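Local structure of colicin-D (Escherichia coli, 5ZNM) at residues K298-D304 and F365-K370; D330-K336 and V347-N352. The protein kills Escherichia coli and closely related bacteria by blocking protein synthesis, its C-terminal domain acting as a ribonuclease that cleaves tRNA. All coordinates share one frame; numbering follows the deposited sequence.

In the fold
Both contacts belong to the C-terminal tRNase domain and reach the same antiparallel sheet, whose strand order is 334-335, 346-349, 355-359, 365-370. They act at its two outermost strands: contact 1 sets the 3-10 segment 299-304 against strand 365-370, and contact 2 pairs strand 334-335 with strand 346-349. Their centres lie about 15 Å apart and the contacts do not touch. Each is partly buried. Contact 1 depends mainly on side chains, with an imidazole over a backbone carbonyl, a carboxylate holding a strand amide, and lysines reaching sulfate. Contact 2 instead has a ladder of backbone hydrogen bonds, extended at one end by an asparagine amide and fringed by exposed charged residues.

Contact 1: residues K298-D304 and F365-K370; sequences KYKHAGD and FLSGWK. With SO4 (sulfate ion), chain E; SO4 (sulfate ion), chain C.
His301 lays one face of its imidazole over the carbonyl oxygen of Gly368, and the packing is close, with His301 CG 3.1 Å from Gly368 O. The contact buries this oxygen, which has no hydrogen-bond partner in the model. Ser367 OG approaches the same imidazole obliquely, 3.4 Å from His301 CD2. The six-membered ring of Trp369 lies beside the imidazole and points the same way, their planes 42° apart in an oblique pairing.

Further along the 3-10 segment, Asp304 OD2 accepts the backbone N-H of Lys370, with Lys370 N at 2.9 Å. The amide reaches it from above the carboxylate plane, yet its N-H line is fairly straight at 161°. Lys370 then folds back on itself, bent at both chi3 and chi4, and this curl brings Lys370 NZ to the backbone O of Asp304 at 3.2 Å in the carbonyl plane. The ammonium also bonds to Asn355 OD1 and Thr353 O, while Asn355 ND2 takes the same Asp304 carbonyl. Two waters bridge Asp304 and Lys370, so solvent reaches this end through the exposed Lys370.

Lys298 bends at chi2 (-59°), and its stem still packs on the strand, with Lys298 CG 3.3 Å from Leu366 O and Lys298 CD against Ser367 OG. The loose side starts where its extended tail runs out, carrying Lys298 NZ to O3 of one sulfate at 2.8 Å. Exposed Lys300 makes a weak bond to the second sulfate. Both anions probably come from the crystallisation liquor; their sites are consistent with a basic patch that might accommodate phosphates. In the fold, a 3-10 segment between helices 292-297 and 314-329 packs along the outermost strand, 365-370, of the four-stranded antiparallel sheet of the tRNase domain.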
ATOM      1  N   LYS A 298     -12.105 -34.142 -16.525  1.00 19.00           N
ATOM      2  CA  LYS A 298     -11.611 -34.992 -17.601  1.00 18.18           C
ATOM      3  C   LYS A 298     -11.118 -36.352 -17.111  1.00 16.12           C
ATOM      4  O   LYS A 298     -10.510 -37.105 -17.887  1.00 16.22           O
ATOM      5  CB  LYS A 298     -10.503 -34.264 -18.365  1.00 15.11           C
ATOM      6  CG  LYS A 298     -10.932 -32.894 -18.936  1.00 14.08           C
ATOM      7  CD  LYS A 298     -12.130 -33.040 -19.890  1.00 18.45           C
ATOM      8  CE  LYS A 298     -12.541 -31.717 -20.537  1.00 20.11           C
ATOM      9  NZ  LYS A 298     -13.700 -31.904 -21.501  1.00 22.91           N
ATOM     10  N   TYR A 299     -11.370 -36.685 -15.846  1.00 14.76           N
ATOM     11  CA  TYR A 299     -10.900 -37.950 -15.295  1.00 18.24           C
ATOM     12  C   TYR A 299     -11.519 -39.147 -16.006  1.00 24.54           C
ATOM     13  O   TYR A 299     -10.967 -40.252 -15.938  1.00 15.66           O
ATOM     14  CB  TYR A 299     -11.194 -38.006 -13.795  1.00 19.97           C
ATOM     15  CG  TYR A 299     -10.576 -39.207 -13.127  1.00 14.75           C
ATOM     16  CD1 TYR A 299      -9.230 -39.213 -12.804  1.00 14.45           C
ATOM     17  CD2 TYR A 299     -11.330 -40.342 -12.842  1.00 20.29           C
ATOM     18  CE1 TYR A 299      -8.644 -40.309 -12.209  1.00 13.90           C
ATOM     19  CE2 TYR A 299     -10.751 -41.458 -12.248  1.00 15.69           C
ATOM     20  CZ  TYR A 299      -9.403 -41.426 -11.934  1.00 13.30           C
ATOM     21  OH  TYR A 299      -8.801 -42.502 -11.336  1.00 16.85           O
ATOM     22  N   LYS A 300     -12.640 -38.940 -16.705  1.00 19.24           N
ATOM     23  CA  LYS A 300     -13.237 -39.980 -17.529  1.00 17.32           C
ATOM     24  C   LYS A 300     -12.250 -40.569 -18.532  1.00 17.54           C
ATOM     25  O   LYS A 300     -12.429 -41.711 -18.969  1.00 18.30           O
ATOM     26  CB  LYS A 300     -14.450 -39.398 -18.272  1.00 23.88           C
ATOM     27  CG  LYS A 300     -14.091 -38.225 -19.174  1.00 25.16           C
ATOM     28  CD  LYS A 300     -15.316 -37.650 -19.920  1.00 29.15           C
ATOM     29  CE  LYS A 300     -14.961 -36.337 -20.644  1.00 32.50           C
ATOM     30  NZ  LYS A 300     -16.154 -35.701 -21.286  1.00 38.84           N
ATOM     31  N   HIS A 301     -11.222 -39.820 -18.916  1.00 18.55           N
ATOM     32  CA  HIS A 301     -10.210 -40.299 -19.846  1.00 17.63           C
ATOM     33  C   HIS A 301      -9.012 -40.959 -19.170  1.00 20.05           C
ATOM     34  O   HIS A 301      -8.090 -41.381 -19.880  1.00 18.99           O
ATOM     35  CB  HIS A 301      -9.699 -39.143 -20.717  1.00 17.96           C
ATOM     36  CG  HIS A 301     -10.768 -38.482 -21.534  1.00 21.81           C
ATOM     37  ND1 HIS A 301     -11.467 -39.152 -22.517  1.00 26.53           N
ATOM     38  CD2 HIS A 301     -11.257 -37.219 -21.515  1.00 21.80           C
ATOM     39  CE1 HIS A 301     -12.337 -38.327 -23.074  1.00 27.55           C
ATOM     40  NE2 HIS A 301     -12.235 -37.153 -22.480  1.00 22.53           N
ATOM     41  N   ALA A 302      -8.991 -41.073 -17.841  1.00 16.12           N
ATOM     42  CA  ALA A 302      -7.759 -41.525 -17.177  1.00 16.19           C
ATOM     43  C   ALA A 302      -7.410 -42.967 -17.535  1.00 17.17           C
ATOM     44  O   ALA A 302      -6.231 -43.347 -17.498  1.00 16.00           O
ATOM     45  CB  ALA A 302      -7.878 -41.373 -15.656  1.00 15.45           C
ATOM     46  N   GLY A 303      -8.410 -43.783 -17.888  1.00 14.78           N
ATOM     47  CA  GLY A 303      -8.118 -45.140 -18.330  1.00 14.49           C
ATOM     48  C   GLY A 303      -7.248 -45.199 -19.575  1.00 17.30           C
ATOM     49  O   GLY A 303      -6.441 -46.113 -19.723  1.00 21.92           O
ATOM     50  N   ASP A 304      -7.405 -44.233 -20.489  1.00 13.97           N
ATOM     51  CA  ASP A 304      -6.526 -44.153 -21.653  1.00 15.66           C
ATOM     52  C   ASP A 304      -5.090 -43.844 -21.273  1.00 18.38           C
ATOM     53  O   ASP A 304      -4.185 -44.046 -22.091  1.00 18.52           O
ATOM     54  CB  ASP A 304      -7.028 -43.090 -22.637  1.00 18.22           C
ATOM     55  CG  ASP A 304      -8.233 -43.553 -23.414  1.00 22.82           C
ATOM     56  OD1 ASP A 304      -8.546 -44.751 -23.305  1.00 24.29           O
ATOM     57  OD2 ASP A 304      -8.842 -42.743 -24.144  1.00 22.68           O
ATOM     58  N   PHE A 365      -3.925 -27.206 -19.573  1.00 21.67           N
ATOM     59  CA  PHE A 365      -4.375 -28.521 -19.996  1.00 14.97           C
ATOM     60  C   PHE A 365      -5.882 -28.496 -20.252  1.00 19.45           C
ATOM     61  O   PHE A 365      -6.662 -28.045 -19.408  1.00 13.72           O
ATOM     62  CB  PHE A 365      -4.023 -29.564 -18.933  1.00 15.69           C
ATOM     63  CG  PHE A 365      -4.785 -30.853 -19.072  1.00 15.61           C
ATOM     64  CD1 PHE A 365      -4.435 -31.784 -20.044  1.00 16.10           C
ATOM     65  CD2 PHE A 365      -5.840 -31.144 -18.224  1.00 16.02           C
ATOM     66  CE1 PHE A 365      -5.127 -32.969 -20.177  1.00 15.82           C
ATOM     67  CE2 PHE A 365      -6.537 -32.348 -18.345  1.00 15.79           C
ATOM     68  CZ  PHE A 365      -6.176 -33.257 -19.326  1.00 14.94           C
ATOM     69  N   LEU A 366      -6.297 -28.989 -21.418  1.00 18.61           N
ATOM     70  CA  LEU A 366      -7.721 -29.091 -21.726  1.00 18.80           C
ATOM     71  C   LEU A 366      -8.249 -30.510 -21.550  1.00 17.60           C
ATOM     72  O   LEU A 366      -9.183 -30.737 -20.775  1.00 15.46           O
ATOM     73  CB  LEU A 366      -7.986 -28.599 -23.152  1.00 22.18           C
ATOM     74  CG  LEU A 366      -9.450 -28.783 -23.579  1.00 23.92           C
ATOM     75  CD1 LEU A 366     -10.391 -27.926 -22.733  1.00 26.05           C
ATOM     76  CD2 LEU A 366      -9.611 -28.509 -25.059  1.00 22.49           C
ATOM     77  N   SER A 367      -7.672 -31.472 -22.263  1.00 14.61           N
ATOM     78  CA  SER A 367      -8.166 -32.843 -22.241  1.00 15.47           C
ATOM     79  C   SER A 367      -7.119 -33.732 -22.901  1.00 17.57           C
ATOM     80  O   SER A 367      -6.105 -33.253 -23.414  1.00 15.41           O
ATOM     81  CB  SER A 367      -9.516 -32.965 -22.969  1.00 15.72           C
ATOM     82  OG  SER A 367     -10.107 -34.210 -22.668  1.00 19.68           O
ATOM     83  N   GLY A 368      -7.387 -35.034 -22.887  1.00 15.27           N
ATOM     84  CA  GLY A 368      -6.566 -35.986 -23.610  1.00 12.90           C
ATOM     85  C   GLY A 368      -7.251 -37.333 -23.663  1.00 16.81           C
ATOM     86  O   GLY A 368      -8.163 -37.615 -22.876  1.00 14.31           O
ATOM     87  N   TRP A 369      -6.778 -38.175 -24.582  1.00 14.78           N
ATOM     88  CA  TRP A 369      -7.394 -39.478 -24.814  1.00 17.04           C
ATOM     89  C   TRP A 369      -6.535 -40.264 -25.793  1.00 14.77           C
ATOM     90  O   TRP A 369      -5.542 -39.758 -26.329  1.00 15.75           O
ATOM     91  CB  TRP A 369      -8.837 -39.353 -25.332  1.00 18.83           C
ATOM     92  CG  TRP A 369      -9.026 -38.608 -26.647  1.00 17.64           C
ATOM     93  CD1 TRP A 369      -8.893 -39.119 -27.915  1.00 18.25           C
ATOM     94  CD2 TRP A 369      -9.444 -37.242 -26.810  1.00 19.47           C
ATOM     95  NE1 TRP A 369      -9.190 -38.146 -28.851  1.00 23.04           N
ATOM     96  CE2 TRP A 369      -9.523 -36.987 -28.197  1.00 20.87           C
ATOM     97  CE3 TRP A 369      -9.741 -36.206 -25.916  1.00 17.05           C
ATOM     98  CZ2 TRP A 369      -9.893 -35.738 -28.712  1.00 22.27           C
ATOM     99  CZ3 TRP A 369     -10.114 -34.956 -26.433  1.00 20.83           C
ATOM    100  CH2 TRP A 369     -10.178 -34.740 -27.816  1.00 21.63           C
ATOM    101  N   LYS A 370      -6.916 -41.530 -25.997  1.00 17.30           N
ATOM    102  CA  LYS A 370      -6.194 -42.417 -26.906  1.00 15.04           C
ATOM    103  C   LYS A 370      -6.815 -42.376 -28.298  1.00 16.81           C
ATOM    104  O   LYS A 370      -8.022 -42.578 -28.454  1.00 17.23           O
ATOM    105  CB  LYS A 370      -6.188 -43.861 -26.388  1.00 14.44           C
ATOM    106  CG  LYS A 370      -5.250 -44.788 -27.185  1.00 17.80           C
ATOM    107  CD  LYS A 370      -5.108 -46.184 -26.555  1.00 18.90           C
ATOM    108  CE  LYS A 370      -4.631 -46.117 -25.092  1.00 17.59           C
ATOM    109  NZ  LYS A 370      -3.299 -45.410 -24.888  1.00 17.22           N
TER
HETATM  110  S   SO4 E 703     -14.405 -27.994 -21.134  1.00 48.94           S
HETATM  111  O1  SO4 E 703     -13.117 -27.975 -20.452  1.00 33.19           O
HETATM  112  O2  SO4 E 703     -14.421 -26.871 -22.072  1.00 57.03           O
HETATM  113  O3  SO4 E 703     -14.583 -29.265 -21.840  1.00 39.02           O
HETATM  114  O4  SO4 E 703     -15.498 -27.832 -20.176  1.00 48.47           O
HETATM  115  S   SO4 C 701     -19.761 -35.253 -21.825  1.00 51.65           S
HETATM  116  O1  SO4 C 701     -18.641 -34.527 -22.422  1.00 57.57           O
HETATM  117  O2  SO4 C 701     -20.158 -36.308 -22.740  1.00 54.73           O
HETATM  118  O3  SO4 C 701     -19.363 -35.803 -20.535  1.00 50.85           O
HETATM  119  O4  SO4 C 701     -20.903 -34.373 -21.605  1.00 57.52           O
HETATM  120  O   HOH W   1      -2.067 -46.139 -22.593  1.00 20.99           O
HETATM  121  O   HOH W   2     -10.184 -42.928 -26.665  1.00 33.63           O

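Contact 2: residues D330-K336 and V347-N352; sequences DKDTVEK and VYFNPN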
ATOM      1  N   ASP A 330       7.745 -37.467 -22.164  1.00 23.31           N
ATOM      2  CA  ASP A 330       8.295 -38.586 -22.917  1.00 22.33           C
ATOM      3  C   ASP A 330       9.020 -38.053 -24.145  1.00 25.91           C
ATOM      4  O   ASP A 330       8.512 -37.177 -24.854  1.00 22.33           O
ATOM      5  CB  ASP A 330       7.161 -39.543 -23.294  1.00 20.82           C
ATOM      6  CG  ASP A 330       7.625 -40.768 -24.077  1.00 24.75           C
ATOM      7  OD1 ASP A 330       8.596 -40.701 -24.858  1.00 31.75           O
ATOM      8  OD2 ASP A 330       6.975 -41.820 -23.924  1.00 27.36           O
ATOM      9  N   LYS A 331      10.235 -38.558 -24.370  1.00 26.95           N
ATOM     10  CA  LYS A 331      11.045 -38.060 -25.475  1.00 23.47           C
ATOM     11  C   LYS A 331      10.398 -38.336 -26.826  1.00 26.30           C
ATOM     12  O   LYS A 331      10.674 -37.622 -27.796  1.00 23.85           O
ATOM     13  CB  LYS A 331      12.439 -38.687 -25.427  1.00 30.56           C
ATOM     14  CG  LYS A 331      12.425 -40.186 -25.702  1.00 44.64           C
ATOM     15  CD  LYS A 331      13.822 -40.728 -25.948  1.00 53.80           C
ATOM     16  CE  LYS A 331      13.784 -42.209 -26.272  1.00 59.12           C
ATOM     17  NZ  LYS A 331      15.056 -42.875 -25.873  1.00 65.94           N
ATOM     18  N   ASP A 332       9.547 -39.367 -26.925  1.00 17.95           N
ATOM     19  CA  ASP A 332       8.904 -39.605 -28.211  1.00 19.10           C
ATOM     20  C   ASP A 332       7.580 -38.875 -28.372  1.00 20.41           C
ATOM     21  O   ASP A 332       6.984 -38.962 -29.448  1.00 19.40           O
ATOM     22  CB  ASP A 332       8.666 -41.097 -28.461  1.00 23.97           C
ATOM     23  CG  ASP A 332       9.929 -41.913 -28.342  1.00 31.96           C
ATOM     24  OD1 ASP A 332      10.972 -41.460 -28.837  1.00 40.47           O
ATOM     25  OD2 ASP A 332       9.871 -42.996 -27.736  1.00 37.70           O
ATOM     26  N   THR A 333       7.108 -38.147 -27.365  1.00 21.33           N
ATOM     27  CA  THR A 333       5.906 -37.338 -27.556  1.00 17.96           C
ATOM     28  C   THR A 333       6.272 -36.086 -28.333  1.00 20.36           C
ATOM     29  O   THR A 333       7.259 -35.422 -28.012  1.00 24.04           O
ATOM     30  CB  THR A 333       5.274 -36.958 -26.219  1.00 19.57           C
ATOM     31  OG1 THR A 333       4.765 -38.130 -25.577  1.00 19.03           O
ATOM     32  CG2 THR A 333       4.137 -35.956 -26.425  1.00 18.61           C
ATOM     33  N   VAL A 334       5.471 -35.757 -29.346  1.00 18.86           N
ATOM     34  CA  VAL A 334       5.769 -34.667 -30.265  1.00 18.40           C
ATOM     35  C   VAL A 334       4.544 -33.776 -30.400  1.00 22.87           C
ATOM     36  O   VAL A 334       3.403 -34.231 -30.247  1.00 17.63           O
ATOM     37  CB  VAL A 334       6.185 -35.197 -31.654  1.00 26.58           C
ATOM     38  CG1 VAL A 334       7.495 -35.990 -31.558  1.00 24.31           C
ATOM     39  CG2 VAL A 334       5.044 -36.056 -32.259  1.00 27.62           C
ATOM     40  N   GLU A 335       4.786 -32.499 -30.707  1.00 19.56           N
ATOM     41  CA  GLU A 335       3.687 -31.619 -31.080  1.00 15.60           C
ATOM     42  C   GLU A 335       3.174 -32.031 -32.454  1.00 19.81           C
ATOM     43  O   GLU A 335       3.958 -32.191 -33.396  1.00 17.79           O
ATOM     44  CB  GLU A 335       4.141 -30.160 -31.111  1.00 18.42           C
ATOM     45  CG  GLU A 335       3.009 -29.215 -31.488  1.00 19.29           C
ATOM     46  CD  GLU A 335       3.467 -27.782 -31.660  1.00 27.79           C
ATOM     47  OE1 GLU A 335       4.624 -27.483 -31.304  1.00 28.12           O
ATOM     48  OE2 GLU A 335       2.669 -26.960 -32.158  1.00 28.03           O
ATOM     49  N   LYS A 336       1.862 -32.205 -32.574  1.00 17.33           N
ATOM     50  CA  LYS A 336       1.289 -32.705 -33.824  1.00 19.41           C
ATOM     51  C   LYS A 336      -0.122 -32.138 -33.931  1.00 16.01           C
ATOM     52  O   LYS A 336      -1.056 -32.675 -33.328  1.00 17.18           O
ATOM     53  CB  LYS A 336       1.295 -34.233 -33.860  1.00 13.17           C
ATOM     54  CG  LYS A 336       0.582 -34.863 -35.097  1.00 14.85           C
ATOM     55  CD  LYS A 336       0.463 -36.381 -34.922  1.00 16.30           C
ATOM     56  CE  LYS A 336      -0.377 -37.028 -36.043  1.00 19.73           C
ATOM     57  NZ  LYS A 336       0.262 -36.925 -37.403  1.00 22.87           N
ATOM     58  N   VAL A 347      -1.562 -29.821 -29.854  1.00 13.95           N
ATOM     59  CA  VAL A 347      -1.815 -31.222 -29.514  1.00 15.50           C
ATOM     60  C   VAL A 347      -0.474 -31.939 -29.425  1.00 17.28           C
ATOM     61  O   VAL A 347       0.374 -31.789 -30.315  1.00 19.85           O
ATOM     62  CB  VAL A 347      -2.744 -31.908 -30.539  1.00 15.73           C
ATOM     63  CG1 VAL A 347      -2.946 -33.354 -30.172  1.00 15.74           C
ATOM     64  CG2 VAL A 347      -4.116 -31.189 -30.634  1.00 14.19           C
ATOM     65  N   TYR A 348      -0.287 -32.724 -28.364  1.00 14.88           N
ATOM     66  CA  TYR A 348       0.955 -33.455 -28.118  1.00 16.12           C
ATOM     67  C   TYR A 348       0.656 -34.941 -28.214  1.00 17.78           C
ATOM     68  O   TYR A 348      -0.146 -35.467 -27.436  1.00 19.30           O
ATOM     69  CB  TYR A 348       1.565 -33.083 -26.760  1.00 14.86           C
ATOM     70  CG  TYR A 348       1.997 -31.639 -26.784  1.00 16.68           C
ATOM     71  CD1 TYR A 348       3.199 -31.264 -27.378  1.00 19.95           C
ATOM     72  CD2 TYR A 348       1.183 -30.645 -26.271  1.00 21.21           C
ATOM     73  CE1 TYR A 348       3.576 -29.932 -27.440  1.00 18.37           C
ATOM     74  CE2 TYR A 348       1.555 -29.318 -26.322  1.00 22.02           C
ATOM     75  CZ  TYR A 348       2.748 -28.970 -26.908  1.00 25.97           C
ATOM     76  OH  TYR A 348       3.110 -27.644 -26.961  1.00 27.07           O
ATOM     77  N   PHE A 349       1.262 -35.595 -29.198  1.00 16.24           N
ATOM     78  CA  PHE A 349       0.929 -36.963 -29.582  1.00 15.62           C
ATOM     79  C   PHE A 349       2.080 -37.895 -29.242  1.00 19.00           C
ATOM     80  O   PHE A 349       3.249 -37.542 -29.437  1.00 17.47           O
ATOM     81  CB  PHE A 349       0.636 -37.024 -31.084  1.00 16.86           C
ATOM     82  CG  PHE A 349       0.418 -38.416 -31.617  1.00 16.61           C
ATOM     83  CD1 PHE A 349      -0.697 -39.146 -31.248  1.00 14.68           C
ATOM     84  CD2 PHE A 349       1.322 -38.979 -32.501  1.00 19.48           C
ATOM     85  CE1 PHE A 349      -0.922 -40.434 -31.781  1.00 18.76           C
ATOM     86  CE2 PHE A 349       1.116 -40.271 -33.024  1.00 17.86           C
ATOM     87  CZ  PHE A 349      -0.011 -40.989 -32.662  1.00 17.53           C
ATOM     88  N   ASN A 350       1.756 -39.084 -28.723  1.00 16.41           N
ATOM     89  CA  ASN A 350       2.771 -40.116 -28.535  1.00 20.61           C
ATOM     90  C   ASN A 350       2.512 -41.260 -29.501  1.00 18.02           C
ATOM     91  O   ASN A 350       1.431 -41.853 -29.458  1.00 15.34           O
ATOM     92  CB  ASN A 350       2.784 -40.626 -27.092  1.00 20.10           C
ATOM     93  CG  ASN A 350       3.921 -41.585 -26.839  1.00 23.54           C
ATOM     94  OD1 ASN A 350       3.839 -42.758 -27.195  1.00 21.03           O
ATOM     95  ND2 ASN A 350       4.995 -41.091 -26.234  1.00 18.49           N
ATOM     96  N   PRO A 351       3.456 -41.619 -30.378  1.00 15.78           N
ATOM     97  CA  PRO A 351       3.185 -42.660 -31.376  1.00 15.92           C
ATOM     98  C   PRO A 351       3.178 -44.080 -30.825  1.00 16.20           C
ATOM     99  O   PRO A 351       2.797 -44.998 -31.555  1.00 20.56           O
ATOM    100  CB  PRO A 351       4.330 -42.478 -32.383  1.00 16.30           C
ATOM    101  CG  PRO A 351       5.440 -41.872 -31.576  1.00 17.21           C
ATOM    102  CD  PRO A 351       4.771 -40.983 -30.569  1.00 20.35           C
ATOM    103  N   ASN A 352       3.579 -44.288 -29.576  1.00 18.72           N
ATOM    104  CA  ASN A 352       3.573 -45.632 -29.015  1.00 20.69           C
ATOM    105  C   ASN A 352       2.287 -45.917 -28.255  1.00 17.88           C
ATOM    106  O   ASN A 352       1.633 -46.935 -28.490  1.00 21.86           O
ATOM    107  CB  ASN A 352       4.770 -45.825 -28.092  1.00 19.55           C
ATOM    108  CG  ASN A 352       6.076 -45.517 -28.769  1.00 26.91           C
ATOM    109  OD1 ASN A 352       6.908 -44.785 -28.236  1.00 28.35           O
ATOM    110  ND2 ASN A 352       6.270 -46.083 -29.948  1.00 18.75           N
TER
HETATM  111  O   HOH W   3       6.395 -43.994 -25.974  1.00 68.92           O
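Thr333 OG1 is gripped from two directions: it accepts Asn350 ND2 and is also hydrogen-bonded to the backbone O of His327, in helix 314-329. The bond from Asn350 ND2 to Thr333 OG1 is 3.0 Å long, nearly straight at 170°, and lies in the amide plane. The two side chains cross at about a right angle. A second, weak bond runs from Asn350 ND2 to Asp330 OD2, where the carboxylate plane is turned 61° from the amide. On its oxygen side the same amide accepts the backbone N-H of Asn352, closing an Asx turn, and that of Thr353. With both ends engaged, the amide's rotation should be well fixed. Asp330 makes an Asx turn of its own, its OD1 receiving Asp332 N at 2.6 Å.

Beyond this polar corner the backbones pair as antiparallel strands. Val334 N donates to Phe349 O at 2.9 Å, and Phe349 N returns a bond to Val334 O at 2.7 Å; Lys336 N to Val347 O, also 2.7 Å, is the next rung. Glu335 and Tyr348 form the non-hydrogen-bonded pair between them. Here Tyr348 CE1 comes 3.7 Å from Glu335 CB, an oblique approach to the ring.

Lys336 and Phe349 run side by side. Lys336 places CG anti to the backbone N (chi1 175°), which carries the stem alongside Phe349 and puts Lys336 CD 3.7 Å from Phe349 CD2. The ammonium continues to the backbone O of Leu382.

Strand 334-335 is the sheet's outermost strand on this side, and 346-349 joins it to 355-359. Phe349 packs against Leu382 of helix 376-384 and Val356 of strand 355-359, whereas Tyr348 meets Leu328 of helix 314-329 and Ile359.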